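Local coordinates for maltose/maltodextrin-binding protein (Thermus thermophilus, PDB 2GH9) that binds maltotriose, and as a periplasmic solute-binding protein probably delivers such maltodextrins to a membrane transporter, at residues T61-H64 against D65-G68; F158-G161 against F162-F166; N279-Q282 against A283-A287; N295-A298 against F299-G303. All blocks are in the same frame, centred on the assembly; numbering follows the deposited sequence. Where two conformers were deposited one is given.

Contact 1: residues T61-H64 against D65-G68; sequences TVPH and DWVG. With GLC (alpha-D-glucopyranose), chain B.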
loop_
_atom_site.group_PDB
_atom_site.type_symbol
_atom_site.label_atom_id
_atom_site.label_comp_id
_atom_site.label_asym_id
_atom_site.label_seq_id
_atom_site.Cartn_x
_atom_site.Cartn_y
_atom_site.Cartn_z
ATOM N N THR A 61 0.135 11.134 3.515
ATOM C CA THR A 61 0.799 10.269 4.480
ATOM C C THR A 61 1.937 9.520 3.774
ATOM O O THR A 61 2.034 9.522 2.537
ATOM C CB THR A 61 -0.184 9.214 5.027
ATOM O OG1 THR A 61 -0.964 8.670 3.939
ATOM C CG2 THR A 61 -1.120 9.848 6.103
ATOM N N VAL A 62 2.785 8.868 4.557
ATOM C CA VAL A 62 3.774 7.946 4.015
ATOM C C VAL A 62 3.430 6.515 4.410
ATOM O O VAL A 62 2.889 6.286 5.487
ATOM C CB VAL A 62 5.230 8.257 4.529
ATOM C CG1 VAL A 62 5.677 9.678 4.115
ATOM C CG2 VAL A 62 5.364 8.006 6.092
ATOM N N PRO A 63 3.787 5.535 3.554
ATOM C CA PRO A 63 3.648 4.133 3.927
ATOM C C PRO A 63 4.771 3.770 4.878
ATOM O O PRO A 63 5.874 4.314 4.784
ATOM C CB PRO A 63 3.806 3.389 2.590
ATOM C CG PRO A 63 4.718 4.270 1.817
ATOM C CD PRO A 63 4.376 5.686 2.217
ATOM N N HIS A 64 4.489 2.870 5.795
ATOM C CA HIS A 64 5.452 2.515 6.834
ATOM C C HIS A 64 6.738 1.844 6.378
ATOM O O HIS A 64 7.716 1.843 7.121
ATOM C CB HIS A 64 4.784 1.677 7.901
ATOM C CG HIS A 64 4.608 0.230 7.546
ATOM N ND1 HIS A 64 3.433 -0.272 7.029
ATOM C CD2 HIS A 64 5.438 -0.834 7.703
ATOM C CE1 HIS A 64 3.550 -1.583 6.879
ATOM N NE2 HIS A 64 4.762 -1.949 7.269
ATOM N N ASP A 65 6.761 1.276 5.166
ATOM C CA ASP A 65 8.005 0.655 4.697
ATOM C C ASP A 65 9.122 1.693 4.518
ATOM O O ASP A 65 10.302 1.352 4.569
ATOM C CB ASP A 65 7.782 -0.206 3.442
ATOM C CG ASP A 65 7.351 0.587 2.256
ATOM O OD1 ASP A 65 6.208 1.155 2.272
ATOM O OD2 ASP A 65 8.151 0.627 1.294
ATOM N N TRP A 66 8.751 2.959 4.347
ATOM C CA TRP A 66 9.712 4.059 4.226
ATOM C C TRP A 66 10.406 4.481 5.550
ATOM O O TRP A 66 11.375 5.243 5.501
ATOM C CB TRP A 66 9.004 5.301 3.704
ATOM C CG TRP A 66 8.456 5.227 2.332
ATOM C CD1 TRP A 66 8.469 4.147 1.482
ATOM C CD2 TRP A 66 7.788 6.279 1.637
ATOM N NE1 TRP A 66 7.864 4.478 0.301
ATOM C CE2 TRP A 66 7.441 5.783 0.363
ATOM C CE3 TRP A 66 7.463 7.604 1.958
ATOM C CZ2 TRP A 66 6.763 6.555 -0.582
ATOM C CZ3 TRP A 66 6.785 8.375 1.021
ATOM C CH2 TRP A 66 6.452 7.853 -0.242
ATOM N N VAL A 67 9.924 3.992 6.697
ATOM C CA VAL A 67 10.299 4.543 8.017
ATOM C C VAL A 67 11.781 4.357 8.372
ATOM O O VAL A 67 12.463 5.345 8.716
ATOM C CB VAL A 67 9.346 4.048 9.155
ATOM C CG1 VAL A 67 9.935 4.268 10.570
ATOM C CG2 VAL A 67 8.006 4.765 9.041
ATOM N N GLY A 68 12.280 3.131 8.250
ATOM C CA GLY A 68 13.692 2.835 8.523
ATOM C C GLY A 68 14.668 3.663 7.707
ATOM O O GLY A 68 15.568 4.250 8.273
HETATM C C1 GLC B . 4.608 0.098 -1.956
HETATM C C2 GLC B . 5.640 0.664 -0.998
HETATM C C3 GLC B . 6.632 1.540 -1.746
HETATM C C4 GLC B . 7.224 0.749 -2.907
HETATM C C5 GLC B . 6.141 0.164 -3.826
HETATM C C6 GLC B . 6.701 -0.746 -4.930
HETATM O O2 GLC B . 4.996 1.422 0.043
HETATM O O3 GLC B . 7.666 1.965 -0.863
HETATM O O4 GLC B . 8.087 1.624 -3.632
HETATM O O5 GLC B . 5.227 -0.613 -3.048
HETATM O O6 GLC B . 5.735 -0.855 -5.981
#
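Pro63, Asp65 and Trp66 line the glycan pocket where strand 58-63 turns toward helix 67-72. Pro63 crosses one face of the Trp66 indole obliquely: its CD sits 3.4 Å from the centroid of the six-membered ring and only 8° off the normal, a CH-pi contact. From the strand, Val62 CB meets the indole at Trp66 CE3, 3.5 Å away. The turn is held by two backbone bonds: Trp66 N to Pro63 O (3.2 Å) and Val67 N to His64 O. His64 NE2 is hydrogen-bonded to Met335 O and ND1 to Val268 N, both outside the turn. Asp65 CG stands between its own backbone N and carbonyl carbon (chi1 65°), which sends the carboxylate to the sugar of chain B. Glucose O2 donates to Asp65 OD1 at 2.6 Å. Glucose O3 donates to Asp65 OD2, also at 2.6 Å. Trp66 NE1 reaches the same O3 from the edge of the indole, 2.8 Å away, with an N-H...O angle of 139°. Lys43 makes a cation-pi contact with Trp66. Glucose O3 thus accepts from the indole while donating to the carboxylate. Asp65 and Trp66 together grip two neighbouring hydroxyls, and would probably disfavour a sugar with either one turned over.

Contact 2: residues F158-G161 against F162-F166; sequences FNFG and FFKAF. With GLC (alpha-D-glucopyranose), chain C.
Asn159 and Phe162 meet one turn apart on helix 156-166. Asn159 OD1 comes in at the edge of the Phe162 ring, near its plane, 3.3 Å from Phe162 CD2. The amide and ring planes stand 48° apart. Phe162 CG is anti to its carbonyl carbon (chi1 -53°), and this turns the ring back along the helix to the amide. The amide is pinned by outside partners. Tyr151 OH bonds to Asn159 OD1, and Asn159 ND2 gives to Ile153 O and Asp155 O. Asn159 O receives two weak backbone bonds, from Phe162 N and Phe163 N. It also lies at the edge of the Phe163 ring, 3.5 Å from Phe163 CD2. Phe160 leaves the helix the other way, with CG anti to the backbone N (chi1 172°). Lys164 crosses it: Lys164 CD is 3.9 Å from Phe160 CE2, and Lys164 CB makes an off-centre CH-pi contact. The amine of Lys164 goes on to Glu169 O. Regular helical bonds follow, Lys164 N to Phe160 O at 2.8 Å and Ala165 N to Gly161 O at 3.0 Å. Replacing Phe162 by alanine is likely to open a gap beside the Asn159 amide and deprive Phe198 of its edge-to-face partner. Phe160 stacks on Phe265, and Phe163 meets Trp348 edge to face. At the front of the helix, Phe158 turns a ring edge to glucose O6 of chain C, 3.7 Å from Phe158 CE2. This is an aromatic-rich helix of the binding-protein fold, its first turn in the sugar pocket and its later turns in the core.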
loop_
_atom_site.group_PDB
_atom_site.type_symbol
_atom_site.label_atom_id
_atom_site.label_comp_id
_atom_site.label_asym_id
_atom_site.label_seq_id
_atom_site.Cartn_x
_atom_site.Cartn_y
_atom_site.Cartn_z
ATOM N N PHE A 158 2.042 -5.180 -5.551
ATOM C CA PHE A 158 0.748 -5.766 -5.969
ATOM C C PHE A 158 0.806 -7.293 -6.090
ATOM O O PHE A 158 -0.165 -8.004 -5.790
ATOM C CB PHE A 158 0.306 -5.148 -7.299
ATOM C CG PHE A 158 -0.376 -3.829 -7.154
ATOM C CD1 PHE A 158 -1.753 -3.736 -7.290
ATOM C CD2 PHE A 158 0.344 -2.687 -6.889
ATOM C CE1 PHE A 158 -2.382 -2.527 -7.162
ATOM C CE2 PHE A 158 -0.291 -1.476 -6.744
ATOM C CZ PHE A 158 -1.652 -1.393 -6.905
ATOM N N ASN A 159 1.970 -7.788 -6.505
ATOM C CA ASN A 159 2.215 -9.216 -6.701
ATOM C C ASN A 159 2.664 -10.001 -5.472
ATOM O O ASN A 159 2.700 -11.227 -5.530
ATOM C CB ASN A 159 3.255 -9.413 -7.810
ATOM C CG ASN A 159 2.672 -9.209 -9.168
ATOM O OD1 ASN A 159 1.799 -9.963 -9.579
ATOM N ND2 ASN A 159 3.107 -8.171 -9.856
ATOM N N PHE A 160 3.011 -9.324 -4.371
ATOM C CA PHE A 160 3.487 -10.036 -3.196
ATOM C C PHE A 160 2.560 -11.181 -2.775
ATOM O O PHE A 160 3.037 -12.247 -2.410
ATOM C CB PHE A 160 3.773 -9.128 -1.996
ATOM C CG PHE A 160 4.075 -9.908 -0.747
ATOM C CD1 PHE A 160 5.261 -10.627 -0.642
ATOM C CD2 PHE A 160 3.148 -9.996 0.284
ATOM C CE1 PHE A 160 5.534 -11.371 0.486
ATOM C CE2 PHE A 160 3.417 -10.765 1.408
ATOM C CZ PHE A 160 4.614 -11.452 1.503
ATOM N N GLY A 161 1.242 -10.983 -2.843
ATOM C CA GLY A 161 0.303 -12.014 -2.424
ATOM C C GLY A 161 0.481 -13.348 -3.120
ATOM O O GLY A 161 0.288 -14.402 -2.519
ATOM N N PHE A 162 0.855 -13.296 -4.384
ATOM C CA PHE A 162 1.210 -14.504 -5.131
ATOM C C PHE A 162 2.542 -15.094 -4.618
ATOM O O PHE A 162 2.689 -16.305 -4.513
ATOM C CB PHE A 162 1.297 -14.200 -6.630
ATOM C CG PHE A 162 0.076 -13.539 -7.182
ATOM C CD1 PHE A 162 -1.188 -13.963 -6.809
ATOM C CD2 PHE A 162 0.192 -12.500 -8.111
ATOM C CE1 PHE A 162 -2.331 -13.348 -7.311
ATOM C CE2 PHE A 162 -0.928 -11.893 -8.626
ATOM C CZ PHE A 162 -2.204 -12.306 -8.218
ATOM N N PHE A 163 3.491 -14.242 -4.270
ATOM C CA PHE A 163 4.744 -14.718 -3.677
ATOM C C PHE A 163 4.505 -15.414 -2.319
ATOM O O PHE A 163 5.091 -16.466 -2.043
ATOM C CB PHE A 163 5.789 -13.590 -3.571
ATOM C CG PHE A 163 6.526 -13.306 -4.865
ATOM C CD1 PHE A 163 7.862 -13.686 -5.028
ATOM C CD2 PHE A 163 5.902 -12.621 -5.897
ATOM C CE1 PHE A 163 8.557 -13.400 -6.210
ATOM C CE2 PHE A 163 6.587 -12.337 -7.092
ATOM C CZ PHE A 163 7.933 -12.728 -7.231
ATOM N N LYS A 164 3.617 -14.841 -1.510
ATOM C CA LYS A 164 3.175 -15.434 -0.244
ATOM C C LYS A 164 2.459 -16.783 -0.442
ATOM O O LYS A 164 2.812 -17.777 0.209
ATOM C CB LYS A 164 2.285 -14.444 0.528
ATOM C CG LYS A 164 1.871 -14.928 1.921
ATOM C CD LYS A 164 1.430 -13.775 2.811
ATOM C CE LYS A 164 1.203 -14.235 4.237
ATOM N NZ LYS A 164 2.457 -14.710 4.837
ATOM N N ALA A 165 1.499 -16.835 -1.357
ATOM C CA ALA A 165 0.845 -18.095 -1.687
ATOM C C ALA A 165 1.881 -19.210 -2.003
ATOM O O ALA A 165 1.800 -20.321 -1.475
ATOM C CB ALA A 165 -0.129 -17.914 -2.853
ATOM N N PHE A 166 2.868 -18.896 -2.840
ATOM C CA PHE A 166 3.858 -19.888 -3.274
ATOM C C PHE A 166 4.965 -20.184 -2.253
ATOM O O PHE A 166 5.755 -21.105 -2.461
ATOM C CB PHE A 166 4.466 -19.500 -4.624
ATOM C CG PHE A 166 3.547 -19.731 -5.787
ATOM C CD1 PHE A 166 3.270 -21.031 -6.224
ATOM C CD2 PHE A 166 2.974 -18.673 -6.457
ATOM C CE1 PHE A 166 2.434 -21.257 -7.287
ATOM C CE2 PHE A 166 2.147 -18.894 -7.535
ATOM C CZ PHE A 166 1.868 -20.207 -7.944
HETATM C C1 GLC C . -0.220 2.047 -3.022
HETATM C C2 GLC C . 0.174 1.751 -1.587
HETATM C C3 GLC C . 1.712 1.819 -1.454
HETATM C C4 GLC C . 2.437 0.963 -2.482
HETATM C C5 GLC C . 1.910 1.265 -3.882
HETATM C C6 GLC C . 2.510 0.299 -4.912
HETATM O O2 GLC C . -0.409 2.724 -0.715
HETATM O O3 GLC C . 2.103 1.450 -0.149
HETATM O O4 GLC C . 3.855 1.215 -2.417
HETATM O O5 GLC C . 0.468 1.164 -3.917
HETATM O O6 GLC C . 2.566 0.873 -6.220
#

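Contact 3: residues N279-Q282 against A283-A287; sequences NKTQ and AVNFA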
loop_
_atom_site.group_PDB
_atom_site.type_symbol
_atom_site.label_atom_id
_atom_site.label_comp_id
_atom_site.label_asym_id
_atom_site.label_seq_id
_atom_site.Cartn_x
_atom_site.Cartn_y
_atom_site.Cartn_z
ATOM N N ASN A 279 8.897 25.144 11.800
ATOM C CA ASN A 279 7.616 25.380 12.471
ATOM C C ASN A 279 7.045 24.066 13.035
ATOM O O ASN A 279 5.869 23.748 12.810
ATOM C CB ASN A 279 6.606 26.031 11.494
ATOM C CG ASN A 279 6.823 27.539 11.312
ATOM O OD1 ASN A 279 7.082 28.266 12.275
ATOM N ND2 ASN A 279 6.688 28.015 10.072
ATOM N N LYS A 280 7.869 23.308 13.765
ATOM C CA LYS A 280 7.451 22.002 14.285
ATOM C C LYS A 280 6.206 22.056 15.169
ATOM O O LYS A 280 5.357 21.187 15.070
ATOM C CB LYS A 280 8.570 21.320 15.066
ATOM C CG LYS A 280 9.686 20.783 14.224
ATOM C CD LYS A 280 10.704 20.070 15.067
ATOM C CE LYS A 280 11.895 19.711 14.239
ATOM N NZ LYS A 280 12.956 19.061 15.052
ATOM N N THR A 281 6.100 23.069 16.022
ATOM C CA THR A 281 4.947 23.177 16.906
ATOM C C THR A 281 3.632 23.107 16.127
ATOM O O THR A 281 2.762 22.313 16.462
ATOM C CB THR A 281 4.939 24.507 17.707
ATOM O OG1 THR A 281 6.049 24.531 18.609
ATOM C CG2 THR A 281 3.647 24.634 18.507
ATOM N N GLN A 282 3.493 23.968 15.125
ATOM C CA GLN A 282 2.252 24.039 14.333
ATOM C C GLN A 282 2.062 22.818 13.445
ATOM O O GLN A 282 0.956 22.301 13.351
ATOM C CB GLN A 282 2.192 25.311 13.477
ATOM C CG GLN A 282 1.390 26.441 14.130
ATOM C CD GLN A 282 1.955 26.834 15.469
ATOM O OE1 GLN A 282 3.144 27.143 15.575
ATOM N NE2 GLN A 282 1.115 26.815 16.508
ATOM N N ALA A 283 3.144 22.380 12.806
ATOM C CA ALA A 283 3.172 21.120 12.032
ATOM C C ALA A 283 2.692 19.931 12.871
ATOM O O ALA A 283 1.851 19.154 12.434
ATOM C CB ALA A 283 4.590 20.858 11.513
ATOM N N VAL A 284 3.220 19.789 14.084
ATOM C CA VAL A 284 2.773 18.730 14.990
ATOM C C VAL A 284 1.300 18.881 15.389
ATOM O O VAL A 284 0.542 17.907 15.358
ATOM C CB VAL A 284 3.672 18.623 16.255
ATOM C CG1 VAL A 284 3.092 17.635 17.252
ATOM C CG2 VAL A 284 5.087 18.221 15.877
ATOM N N ASN A 285 0.885 20.098 15.751
ATOM C CA ASN A 285 -0.505 20.325 16.132
ATOM C C ASN A 285 -1.421 19.979 14.971
ATOM O O ASN A 285 -2.435 19.342 15.168
ATOM C CB ASN A 285 -0.746 21.775 16.569
ATOM C CG ASN A 285 -0.303 22.050 17.998
ATOM O OD1 ASN A 285 -0.251 21.149 18.834
ATOM N ND2 ASN A 285 0.015 23.305 18.282
ATOM N N PHE A 286 -1.048 20.373 13.760
ATOM C CA PHE A 286 -1.897 20.106 12.599
ATOM C C PHE A 286 -1.985 18.602 12.330
ATOM O O PHE A 286 -3.069 18.080 12.079
ATOM C CB PHE A 286 -1.392 20.831 11.361
ATOM C CG PHE A 286 -2.168 20.497 10.120
ATOM C CD1 PHE A 286 -3.547 20.696 10.081
ATOM C CD2 PHE A 286 -1.531 20.002 8.995
ATOM C CE1 PHE A 286 -4.288 20.391 8.929
ATOM C CE2 PHE A 286 -2.270 19.695 7.833
ATOM C CZ PHE A 286 -3.647 19.886 7.812
ATOM N N ALA A 287 -0.844 17.917 12.391
ATOM C CA ALA A 287 -0.815 16.458 12.259
ATOM C C ALA A 287 -1.766 15.775 13.252
ATOM O O ALA A 287 -2.485 14.836 12.886
ATOM C CB ALA A 287 0.609 15.936 12.427
HETATM O O HOH W 1 -1.003 25.194 16.572
#
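The flat amides of Gln282 and Asn285 meet near one water, their planes 69° apart. They do not stack. Each turns its NH2 to the water, which accepts from Gln282 NE2 at 2.7 Å and from Asn285 ND2 at 2.7 Å. The two nitrogens stay 4.1 Å apart, Gln282 NE2 to Asn285 ND2. The bend of Gln282 at chi2 (59°) turns NE2 toward the water. Asn285 lies alongside Thr281, with Thr281 CG2 3.9 Å from Asn285 ND2. The third flat group, the Phe286 ring, heads away to Phe24, Ile3 and Leu58. Below the amides runs plain helical bonding: Ala283 N to Asn279 O at 3.0 Å, Val284 N to Lys280 O at 2.7 Å, then Asn285 N to Thr281 O and Phe286 N to Gln282 O. Lys280 NZ forms a salt bridge with Glu77. With a leucine in place of Asn285, the water would probably lose one of these two donors, leaving the Gln282 amide freer to turn. This first part of helix 280-290 is two-faced, with Ala283 and Phe286 packed on strand 58-63. On the polar side both NH2 groups are donors, so they can be joined only through an acceptor, and the water supplies it.

Contact 4: residues N295-A298 against F299-G303; sequences NLVA and FNQAG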
loop_
_atom_site.group_PDB
_atom_site.type_symbol
_atom_site.label_atom_id
_atom_site.label_comp_id
_atom_site.label_asym_id
_atom_site.label_seq_id
_atom_site.Cartn_x
_atom_site.Cartn_y
_atom_site.Cartn_z
ATOM N N ASN A 295 -11.870 12.361 12.482
ATOM C CA ASN A 295 -11.220 12.600 11.194
ATOM C C ASN A 295 -10.814 11.302 10.467
ATOM O O ASN A 295 -10.932 11.215 9.250
ATOM C CB ASN A 295 -10.042 13.556 11.331
ATOM C CG ASN A 295 -10.375 14.945 10.845
ATOM O OD1 ASN A 295 -11.221 15.119 9.964
ATOM N ND2 ASN A 295 -9.717 15.930 11.390
ATOM N N LEU A 296 -10.359 10.306 11.217
ATOM C CA LEU A 296 -10.063 9.005 10.630
ATOM C C LEU A 296 -11.307 8.377 9.988
ATOM O O LEU A 296 -11.213 7.818 8.884
ATOM C CB LEU A 296 -9.472 8.065 11.666
ATOM C CG LEU A 296 -8.085 8.424 12.198
ATOM C CD1 LEU A 296 -7.665 7.380 13.188
ATOM C CD2 LEU A 296 -7.033 8.578 11.096
ATOM N N VAL A 297 -12.458 8.502 10.665
ATOM C CA VAL A 297 -13.736 8.005 10.158
ATOM C C VAL A 297 -14.129 8.775 8.906
ATOM O O VAL A 297 -14.490 8.168 7.909
ATOM C CB VAL A 297 -14.907 8.053 11.221
ATOM C CG1 VAL A 297 -16.258 7.817 10.548
ATOM C CG2 VAL A 297 -14.722 7.015 12.300
ATOM N N ALA A 298 -14.022 10.103 8.955
ATOM C CA ALA A 298 -14.315 10.954 7.811
ATOM C C ALA A 298 -13.481 10.564 6.594
ATOM O O ALA A 298 -14.002 10.411 5.489
ATOM C CB ALA A 298 -14.059 12.407 8.170
ATOM N N PHE A 299 -12.187 10.365 6.808
ATOM C CA PHE A 299 -11.318 9.961 5.712
ATOM C C PHE A 299 -11.784 8.627 5.114
ATOM O O PHE A 299 -11.805 8.485 3.913
ATOM C CB PHE A 299 -9.866 9.887 6.198
ATOM C CG PHE A 299 -8.843 9.767 5.092
ATOM C CD1 PHE A 299 -8.579 10.841 4.248
ATOM C CD2 PHE A 299 -8.118 8.595 4.918
ATOM C CE1 PHE A 299 -7.620 10.756 3.264
ATOM C CE2 PHE A 299 -7.119 8.505 3.906
ATOM C CZ PHE A 299 -6.866 9.573 3.100
ATOM N N ASN A 300 -12.163 7.658 5.939
ATOM C CA ASN A 300 -12.646 6.371 5.430
ATOM C C ASN A 300 -13.896 6.556 4.600
ATOM O O ASN A 300 -14.063 5.941 3.546
ATOM C CB ASN A 300 -12.915 5.392 6.574
ATOM C CG ASN A 300 -13.582 4.082 6.097
ATOM O OD1 ASN A 300 -14.787 3.976 6.100
ATOM N ND2 ASN A 300 -12.783 3.122 5.639
ATOM N N GLN A 301 -14.777 7.429 5.073
ATOM C CA GLN A 301 -16.053 7.640 4.403
ATOM C C GLN A 301 -15.859 8.325 3.070
ATOM O O GLN A 301 -16.494 7.937 2.095
ATOM C CB GLN A 301 -17.024 8.382 5.324
ATOM C CG GLN A 301 -17.392 7.540 6.555
ATOM C CD GLN A 301 -18.008 6.197 6.182
ATOM O OE1 GLN A 301 -17.359 5.136 6.292
ATOM N NE2 GLN A 301 -19.266 6.226 5.735
ATOM N N ALA A 302 -14.913 9.264 3.009
ATOM C CA ALA A 302 -14.563 9.957 1.762
ATOM C C ALA A 302 -13.909 9.029 0.743
ATOM O O ALA A 302 -14.161 9.130 -0.483
ATOM C CB ALA A 302 -13.619 11.090 2.066
ATOM N N GLY A 303 -13.066 8.133 1.254
ATOM C CA GLY A 303 -12.287 7.219 0.426
ATOM C C GLY A 303 -12.538 5.770 0.779
ATOM O O GLY A 303 -13.517 5.160 0.306
#
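Val297 and Gln301 lie side by side on helix 293-302, Val297 CG1 being 4.2 Å from Gln301 CG. Their backbones are joined as well: Gln301 N donates to Val297 O at 2.9 Å, in the carbonyl plane. The neighbouring bonds follow the same step of four. Phe299 N gives to Asn295 O at 2.9 Å, Asn300 N to Leu296 O at 3.1 Å, and Ala302 N to Ala298 O at 2.9 Å. Gly303 N still bonds to Phe299 O (3.0 Å), although Gly303 has left helical angles. At this C-terminal end Lys241 NZ bonds to both Gln301 O and Gly303 O. Its charge would probably suit the negative end of the helix dipole. Asn295 ND2 gives to Thr289 O, with a weak bond from Trp16 NE1 to Asn295 OD1. Asn300 CG is anti to the backbone N (chi1 173°), which carries ND2 to Arg305 O just past the helix. The Phe299 side chain is apolar: its ring stacks on Phe111 and also meets Trp16 and Phe9, about 8 Å from a bound glucose. The helix packs on helix 11-26 through Asn295, Ala298 and Phe299, and on strands 104-113 and 306-307 through Leu296 and Asn300, consistent with a place behind the sugar pocket of this periplasmic binding-protein fold.

The four contacts come in series along the chain, and none touches another. Contacts 1, 3 and 4 belong to the lobe built on the large mixed sheet. Contact 1 ends strand 58-63 of that sheet, while contact 3 packs on the same strand and contact 4 on strand 104-113. Their centres are about 19 to 21 Å apart. Helices 280-290 and 293-302 are consecutive. Contact 2 lies across the sugar, its centre about 21, 29 and 39 Å from those of contacts 1, 4 and 3, the last two on the opposite side of the chain's centre. Contacts 1 and 2 thus bring pocket residues to the maltotriose from different parts of the fold, consistent with a two-lobed cleft.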